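Local coordinates for protein fructose-bisphosphate aldolase (Thermus caldophilus, PDB 2FJK) that belongs to the class II fructose-bisphosphate aldolases, TIM-barrel enzymes, and is modelled here with bound 1,3-dihydroxyacetonephosphate, at residues 241-246 with 297-302; 137-142 with 186-191. All coordinates share one frame; numbering follows the deposited sequence.

Contact 1 (241-246 with 297-302)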
ATOM      1  N   LYS A 241      31.564 -14.059 -21.168  1.00 29.23           N
ATOM      2  CA  LYS A 241      32.625 -14.773 -20.469  1.00 30.42           C
ATOM      3  C   LYS A 241      32.569 -14.423 -18.989  1.00 31.02           C
ATOM      4  O   LYS A 241      32.599 -15.307 -18.130  1.00 32.37           O
ATOM      5  CB  LYS A 241      33.983 -14.381 -21.048  1.00 30.97           C
ATOM      6  CG  LYS A 241      35.158 -15.211 -20.551  1.00 31.26           C
ATOM      7  CD  LYS A 241      36.416 -14.814 -21.309  1.00 32.75           C
ATOM      8  CE  LYS A 241      37.609 -15.687 -20.946  1.00 33.27           C
ATOM      9  NZ  LYS A 241      38.800 -15.351 -21.779  1.00 32.86           N
ATOM     10  N   ALA A 242      32.478 -13.130 -18.694  1.00 29.88           N
ATOM     11  CA  ALA A 242      32.418 -12.679 -17.309  1.00 30.86           C
ATOM     12  C   ALA A 242      31.277 -13.383 -16.586  1.00 30.23           C
ATOM     13  O   ALA A 242      31.422 -13.797 -15.432  1.00 30.42           O
ATOM     14  CB  ALA A 242      32.229 -11.164 -17.251  1.00 30.27           C
ATOM     15  N   ILE A 243      30.143 -13.524 -17.267  1.00 30.65           N
ATOM     16  CA  ILE A 243      28.992 -14.198 -16.673  1.00 31.31           C
ATOM     17  C   ILE A 243      29.287 -15.681 -16.493  1.00 32.09           C
ATOM     18  O   ILE A 243      28.929 -16.274 -15.477  1.00 32.80           O
ATOM     19  CB  ILE A 243      27.731 -14.047 -17.542  1.00 30.08           C
ATOM     20  CG1 ILE A 243      27.288 -12.581 -17.561  1.00 29.53           C
ATOM     21  CG2 ILE A 243      26.616 -14.929 -16.990  1.00 30.28           C
ATOM     22  CD1 ILE A 243      26.148 -12.298 -18.518  1.00 28.05           C
ATOM     23  N   SER A 244      29.942 -16.275 -17.485  1.00 32.42           N
ATOM     24  CA  SER A 244      30.292 -17.690 -17.416  1.00 33.07           C
ATOM     25  C   SER A 244      31.336 -17.876 -16.331  1.00 33.21           C
ATOM     26  O   SER A 244      31.565 -18.992 -15.865  1.00 35.66           O
ATOM     27  CB  SER A 244      30.889 -18.173 -18.737  1.00 33.93           C
ATOM     28  OG  SER A 244      32.237 -17.738 -18.859  1.00 34.23           O
ATOM     29  N   LEU A 245      31.973 -16.783 -15.928  1.00 31.77           N
ATOM     30  CA  LEU A 245      33.006 -16.863 -14.908  1.00 29.83           C
ATOM     31  C   LEU A 245      32.569 -16.578 -13.482  1.00 29.78           C
ATOM     32  O   LEU A 245      33.384 -16.670 -12.573  1.00 28.78           O
ATOM     33  CB  LEU A 245      34.170 -15.943 -15.265  1.00 30.29           C
ATOM     34  CG  LEU A 245      35.042 -16.420 -16.426  1.00 30.53           C
ATOM     35  CD1 LEU A 245      36.153 -15.413 -16.677  1.00 30.69           C
ATOM     36  CD2 LEU A 245      35.628 -17.788 -16.090  1.00 30.24           C
ATOM     37  N   GLY A 246      31.301 -16.223 -13.271  1.00 29.79           N
ATOM     38  CA  GLY A 246      30.849 -15.953 -11.911  1.00 26.72           C
ATOM     39  C   GLY A 246      30.085 -14.655 -11.687  1.00 25.21           C
ATOM     40  O   GLY A 246      29.601 -14.401 -10.584  1.00 23.57           O
ATOM     41  N   GLU A 297      18.514 -11.031 -22.962  1.00 26.68           N
ATOM     42  CA  GLU A 297      18.906 -12.095 -23.890  1.00 28.12           C
ATOM     43  C   GLU A 297      20.404 -12.340 -23.765  1.00 27.67           C
ATOM     44  O   GLU A 297      20.865 -13.470 -23.791  1.00 26.41           O
ATOM     45  CB  GLU A 297      18.624 -11.713 -25.338  1.00 28.10           C
ATOM     46  CG  GLU A 297      17.177 -11.695 -25.742  1.00 33.35           C
ATOM     47  CD  GLU A 297      17.025 -11.533 -27.240  1.00 36.16           C
ATOM     48  OE1 GLU A 297      17.536 -10.531 -27.786  1.00 37.20           O
ATOM     49  OE2 GLU A 297      16.402 -12.413 -27.873  1.00 39.91           O
ATOM     50  N   LEU A 298      21.161 -11.258 -23.649  1.00 28.76           N
ATOM     51  CA  LEU A 298      22.607 -11.345 -23.521  1.00 29.16           C
ATOM     52  C   LEU A 298      22.994 -11.954 -22.175  1.00 29.00           C
ATOM     53  O   LEU A 298      23.974 -12.687 -22.077  1.00 28.09           O
ATOM     54  CB  LEU A 298      23.220  -9.949 -23.661  1.00 29.52           C
ATOM     55  CG  LEU A 298      24.727  -9.798 -23.439  1.00 30.69           C
ATOM     56  CD1 LEU A 298      25.492 -10.656 -24.452  1.00 28.75           C
ATOM     57  CD2 LEU A 298      25.104  -8.328 -23.577  1.00 28.52           C
ATOM     58  N   PHE A 299      22.204 -11.663 -21.146  1.00 28.92           N
ATOM     59  CA  PHE A 299      22.481 -12.165 -19.802  1.00 27.73           C
ATOM     60  C   PHE A 299      22.052 -13.609 -19.569  1.00 27.54           C
ATOM     61  O   PHE A 299      22.518 -14.253 -18.631  1.00 27.67           O
ATOM     62  CB  PHE A 299      21.819 -11.264 -18.748  1.00 28.22           C
ATOM     63  CG  PHE A 299      22.320  -9.833 -18.755  1.00 29.00           C
ATOM     64  CD1 PHE A 299      23.503  -9.488 -19.402  1.00 26.62           C
ATOM     65  CD2 PHE A 299      21.613  -8.837 -18.080  1.00 29.67           C
ATOM     66  CE1 PHE A 299      23.977  -8.171 -19.375  1.00 29.07           C
ATOM     67  CE2 PHE A 299      22.078  -7.520 -18.045  1.00 28.82           C
ATOM     68  CZ  PHE A 299      23.263  -7.187 -18.695  1.00 28.87           C
ATOM     69  N   GLY A 300      21.164 -14.118 -20.416  1.00 27.68           N
ATOM     70  CA  GLY A 300      20.709 -15.486 -20.251  1.00 26.37           C
ATOM     71  C   GLY A 300      19.671 -15.666 -19.156  1.00 27.13           C
ATOM     72  O   GLY A 300      19.517 -16.762 -18.614  1.00 24.96           O
ATOM     73  N   SER A 301      18.954 -14.595 -18.823  1.00 26.47           N
ATOM     74  CA  SER A 301      17.923 -14.663 -17.792  1.00 26.31           C
ATOM     75  C   SER A 301      16.543 -14.897 -18.416  1.00 27.77           C
ATOM     76  O   SER A 301      15.530 -14.949 -17.715  1.00 26.77           O
ATOM     77  CB  SER A 301      17.890 -13.359 -16.990  1.00 24.51           C
ATOM     78  OG  SER A 301      17.417 -12.299 -17.805  1.00 17.32           O
ATOM     79  N   VAL A 302      16.492 -15.017 -19.736  1.00 29.43           N
ATOM     80  CA  VAL A 302      15.212 -15.243 -20.399  1.00 30.59           C
ATOM     81  C   VAL A 302      14.643 -16.588 -19.958  1.00 32.00           C
ATOM     82  O   VAL A 302      15.277 -17.625 -20.152  1.00 32.27           O
ATOM     83  CB  VAL A 302      15.367 -15.237 -21.932  1.00 30.72           C
ATOM     84  CG1 VAL A 302      14.021 -15.473 -22.597  1.00 30.88           C
ATOM     85  CG2 VAL A 302      15.958 -13.907 -22.388  1.00 31.96           C
TER

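Contact 2 (137-142 with 186-191)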
ATOM      1  N   ALA A 137      37.480   1.547 -12.427  1.00 44.45           N
ATOM      2  CA  ALA A 137      38.176   2.377 -13.388  1.00 45.17           C
ATOM      3  C   ALA A 137      38.709   1.473 -14.485  1.00 45.90           C
ATOM      4  O   ALA A 137      39.097   0.330 -14.227  1.00 44.14           O
ATOM      5  CB  ALA A 137      39.325   3.115 -12.708  1.00 46.18           C
ATOM      6  N   GLY A 138      38.710   1.978 -15.713  1.00 46.54           N
ATOM      7  CA  GLY A 138      39.216   1.185 -16.815  1.00 48.76           C
ATOM      8  C   GLY A 138      40.732   1.117 -16.760  1.00 49.74           C
ATOM      9  O   GLY A 138      41.370   1.907 -16.063  1.00 49.00           O
ATOM     10  N   ILE A 139      41.305   0.162 -17.485  1.00 51.39           N
ATOM     11  CA  ILE A 139      42.752  -0.012 -17.545  1.00 53.24           C
ATOM     12  C   ILE A 139      43.158  -0.624 -18.874  1.00 55.03           C
ATOM     13  O   ILE A 139      42.449  -1.465 -19.425  1.00 54.12           O
ATOM     14  CB  ILE A 139      43.283  -0.925 -16.406  1.00 52.32           C
ATOM     15  CG1 ILE A 139      42.273  -2.027 -16.089  1.00 52.13           C
ATOM     16  CG2 ILE A 139      43.603  -0.096 -15.185  1.00 52.24           C
ATOM     17  CD1 ILE A 139      42.094  -3.048 -17.188  1.00 53.49           C
ATOM     18  N   GLU A 140      44.300  -0.193 -19.393  1.00 57.97           N
ATOM     19  CA  GLU A 140      44.785  -0.725 -20.654  1.00 61.14           C
ATOM     20  C   GLU A 140      45.580  -1.990 -20.368  1.00 63.03           C
ATOM     21  O   GLU A 140      45.703  -2.407 -19.217  1.00 62.80           O
ATOM     22  CB  GLU A 140      45.664   0.303 -21.362  1.00 60.92           C
ATOM     23  CG  GLU A 140      45.035   1.679 -21.457  1.00 62.20           C
ATOM     24  CD  GLU A 140      45.601   2.498 -22.597  1.00 62.64           C
ATOM     25  OE1 GLU A 140      45.360   2.128 -23.766  1.00 63.67           O
ATOM     26  OE2 GLU A 140      46.287   3.507 -22.330  1.00 62.46           O
ATOM     27  N   GLU A 141      46.116  -2.601 -21.416  1.00 66.13           N
ATOM     28  CA  GLU A 141      46.895  -3.821 -21.263  1.00 68.86           C
ATOM     29  C   GLU A 141      48.383  -3.508 -21.227  1.00 70.65           C
ATOM     30  O   GLU A 141      49.206  -4.320 -21.641  1.00 71.41           O
ATOM     31  CB  GLU A 141      46.587  -4.763 -22.418  1.00 69.37           C
ATOM     32  CG  GLU A 141      45.110  -4.990 -22.610  1.00 69.76           C
ATOM     33  CD  GLU A 141      44.801  -5.701 -23.903  1.00 70.87           C
ATOM     34  OE1 GLU A 141      45.273  -6.843 -24.079  1.00 70.27           O
ATOM     35  OE2 GLU A 141      44.086  -5.112 -24.742  1.00 72.86           O
ATOM     36  N   HIS A 142      48.718  -2.322 -20.731  1.00 72.93           N
ATOM     37  CA  HIS A 142      50.106  -1.894 -20.635  1.00 74.77           C
ATOM     38  C   HIS A 142      50.539  -1.911 -19.176  1.00 75.80           C
ATOM     39  O   HIS A 142      51.595  -2.444 -18.836  1.00 75.95           O
ATOM     40  CB  HIS A 142      50.271  -0.477 -21.190  1.00 76.36           C
ATOM     41  CG  HIS A 142      49.514  -0.229 -22.458  1.00 77.60           C
ATOM     42  ND1 HIS A 142      49.514  -1.118 -23.513  1.00 78.27           N
ATOM     43  CD2 HIS A 142      48.747   0.816 -22.848  1.00 77.79           C
ATOM     44  CE1 HIS A 142      48.780  -0.630 -24.497  1.00 78.61           C
ATOM     45  NE2 HIS A 142      48.303   0.542 -24.118  1.00 78.27           N
ATOM     46  N   ARG A 186      37.971  -1.618 -27.857  1.00 43.82           N
ATOM     47  CA  ARG A 186      37.350  -2.519 -26.897  1.00 43.62           C
ATOM     48  C   ARG A 186      38.071  -2.432 -25.558  1.00 42.52           C
ATOM     49  O   ARG A 186      39.218  -2.857 -25.432  1.00 43.80           O
ATOM     50  CB  ARG A 186      37.391  -3.954 -27.428  1.00 43.81           C
ATOM     51  CG  ARG A 186      36.837  -5.014 -26.488  1.00 45.46           C
ATOM     52  CD  ARG A 186      36.767  -6.356 -27.209  1.00 46.45           C
ATOM     53  NE  ARG A 186      36.395  -7.467 -26.337  1.00 46.87           N
ATOM     54  CZ  ARG A 186      36.184  -8.709 -26.769  1.00 46.75           C
ATOM     55  NH1 ARG A 186      36.312  -8.989 -28.059  1.00 46.97           N
ATOM     56  NH2 ARG A 186      35.839  -9.668 -25.920  1.00 45.50           N
ATOM     57  N   PRO A 187      37.407  -1.868 -24.540  1.00 41.76           N
ATOM     58  CA  PRO A 187      38.001  -1.733 -23.207  1.00 40.65           C
ATOM     59  C   PRO A 187      38.401  -3.084 -22.626  1.00 39.15           C
ATOM     60  O   PRO A 187      37.620  -4.029 -22.635  1.00 38.86           O
ATOM     61  CB  PRO A 187      36.896  -1.040 -22.405  1.00 41.54           C
ATOM     62  CG  PRO A 187      35.648  -1.482 -23.090  1.00 41.50           C
ATOM     63  CD  PRO A 187      36.017  -1.379 -24.545  1.00 41.39           C
ATOM     64  N   PHE A 188      39.624  -3.167 -22.120  1.00 38.74           N
ATOM     65  CA  PHE A 188      40.127  -4.416 -21.561  1.00 37.13           C
ATOM     66  C   PHE A 188      39.423  -4.886 -20.297  1.00 34.11           C
ATOM     67  O   PHE A 188      39.254  -4.135 -19.342  1.00 33.20           O
ATOM     68  CB  PHE A 188      41.624  -4.300 -21.260  1.00 39.43           C
ATOM     69  CG  PHE A 188      42.210  -5.541 -20.645  1.00 41.82           C
ATOM     70  CD1 PHE A 188      42.336  -6.710 -21.391  1.00 42.24           C
ATOM     71  CD2 PHE A 188      42.612  -5.549 -19.314  1.00 42.36           C
ATOM     72  CE1 PHE A 188      42.854  -7.870 -20.821  1.00 43.19           C
ATOM     73  CE2 PHE A 188      43.130  -6.703 -18.733  1.00 43.47           C
ATOM     74  CZ  PHE A 188      43.252  -7.866 -19.487  1.00 43.37           C
ATOM     75  N   ILE A 189      39.027  -6.149 -20.296  1.00 32.99           N
ATOM     76  CA  ILE A 189      38.378  -6.735 -19.138  1.00 31.70           C
ATOM     77  C   ILE A 189      39.305  -7.824 -18.619  1.00 32.49           C
ATOM     78  O   ILE A 189      39.647  -8.753 -19.349  1.00 32.45           O
ATOM     79  CB  ILE A 189      37.022  -7.365 -19.504  1.00 31.02           C
ATOM     80  CG1 ILE A 189      36.164  -6.353 -20.269  1.00 30.25           C
ATOM     81  CG2 ILE A 189      36.326  -7.847 -18.244  1.00 30.69           C
ATOM     82  CD1 ILE A 189      35.999  -5.022 -19.582  1.00 32.10           C
ATOM     83  N   ASP A 190      39.714  -7.700 -17.363  1.00 32.54           N
ATOM     84  CA  ASP A 190      40.616  -8.664 -16.749  1.00 33.47           C
ATOM     85  C   ASP A 190      39.877  -9.950 -16.400  1.00 31.89           C
ATOM     86  O   ASP A 190      39.505 -10.167 -15.249  1.00 32.72           O
ATOM     87  CB  ASP A 190      41.228  -8.068 -15.481  1.00 35.59           C
ATOM     88  CG  ASP A 190      42.551  -8.703 -15.123  1.00 37.81           C
ATOM     89  OD1 ASP A 190      42.633  -9.948 -15.135  1.00 38.38           O
ATOM     90  OD2 ASP A 190      43.507  -7.954 -14.823  1.00 39.93           O
ATOM     91  N   HIS A 191      39.672 -10.805 -17.393  1.00 31.72           N
ATOM     92  CA  HIS A 191      38.958 -12.059 -17.174  1.00 32.67           C
ATOM     93  C   HIS A 191      39.670 -13.026 -16.234  1.00 33.90           C
ATOM     94  O   HIS A 191      39.027 -13.674 -15.407  1.00 34.66           O
ATOM     95  CB  HIS A 191      38.668 -12.734 -18.514  1.00 32.78           C
ATOM     96  CG  HIS A 191      37.620 -12.033 -19.323  1.00 33.50           C
ATOM     97  ND1 HIS A 191      36.335 -11.837 -18.862  1.00 33.71           N
ATOM     98  CD2 HIS A 191      37.659 -11.497 -20.566  1.00 34.30           C
ATOM     99  CE1 HIS A 191      35.627 -11.213 -19.787  1.00 32.48           C
ATOM    100  NE2 HIS A 191      36.406 -10.995 -20.832  1.00 33.81           N
TER
HETATM  101  O   HOH W   1      41.414  -1.119 -22.258  1.00 28.11           O

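Contact 1 (241-246 with 297-302)
L298 meets I243 through its backbone: I243 CD1 lies 4.2 Å from the carbonyl O of L298. The L298 side chain stays farther from 241-246 and packs instead on P236, I239 and K240, earlier in the helix that carries I243. F299, one residue on, makes the main contact. I243 CD1 sits 3.9 Å from F299 CA and 4.0 Å from ring atom CD1, so a single methyl fills the angle between the F299 backbone and its phenyl ring. It meets that ring obliquely, and the two side chains cross at about a right angle. In I243, CG1 is anti to the carbonyl carbon (chi1 -67°) and the chain runs on extended, which carries CD1 to the neighbouring helix. This is helix-to-helix packing on the outside of a TIM barrel: the ends of helices 236-244 and 277-299 come together over strand 247-252, where I250 touches both I243 and F299. The F299 side chain also lies about 9 Å from the bound 1,3-dihydroxyacetonephosphate. G300 then leaves the helix with positive phi (78°), much as G246 ends the partner helix in a Schellman motif. S301 OG hydrogen-bonds to S42 OG, while V302 packs on M40.

Contact 2 (137-142 with 186-191)
F188 enters between I139 and E141, its ring meeting one at the edge and the other over a face. Its side chain leaves the backbone toward 137-142, and with CG anti to the backbone N the ring continues that way. E141 CG rests over one face in a CH-pi contact, 3.9 Å from the ring centroid and 30° off the normal. Beyond CG the glutamate is extended; its carboxylate, 12° from parallel to the ring plane, lies near the CD1 side, with OE1 4.0 Å from F188 CD1. In I139, CG1 is wedged between the backbone N and the carbonyl carbon (chi1 only 35°), and with the bend at the next bond CD1 reaches the ring edge, near its plane. The 3.3 Å from I139 CD1 to F188 CD2 is shorter than usual and may partly reflect modelling. I139 also packs on L151 and L152. The contact joins two loops of the TIM barrel, 186-191 leading into helix 191-200 with D190 at its N-cap. One water joins the backbones, giving a hydrogen bond to I139 O (3.0 Å) and accepting one from F188 N (2.7 Å). Apolar contact and a solvent bridge thus do the joining, and the E141 carboxylate probably stays hydrated beside the phenyl group.

Contact 1 is buried and contact 2 lies at the surface, their centres 19 Å apart. Contact 1 joins the ends of two barrel helices through aliphatic and aromatic carbon, whereas contact 2 joins two loops and adds a charged side chain and a bridging water. The two pairs share no element, but they meet at H191, where segment 186-191 runs into helix 191-200: H191 O lies 3.6 Å from L245 CD1, and H191 CD2 is equally close to K241 CD. Polar bonds also run between the two regions, since D238, on the helix of contact 1, forms a salt bridge with R186 and is hydrogen-bonded to H191 NE2.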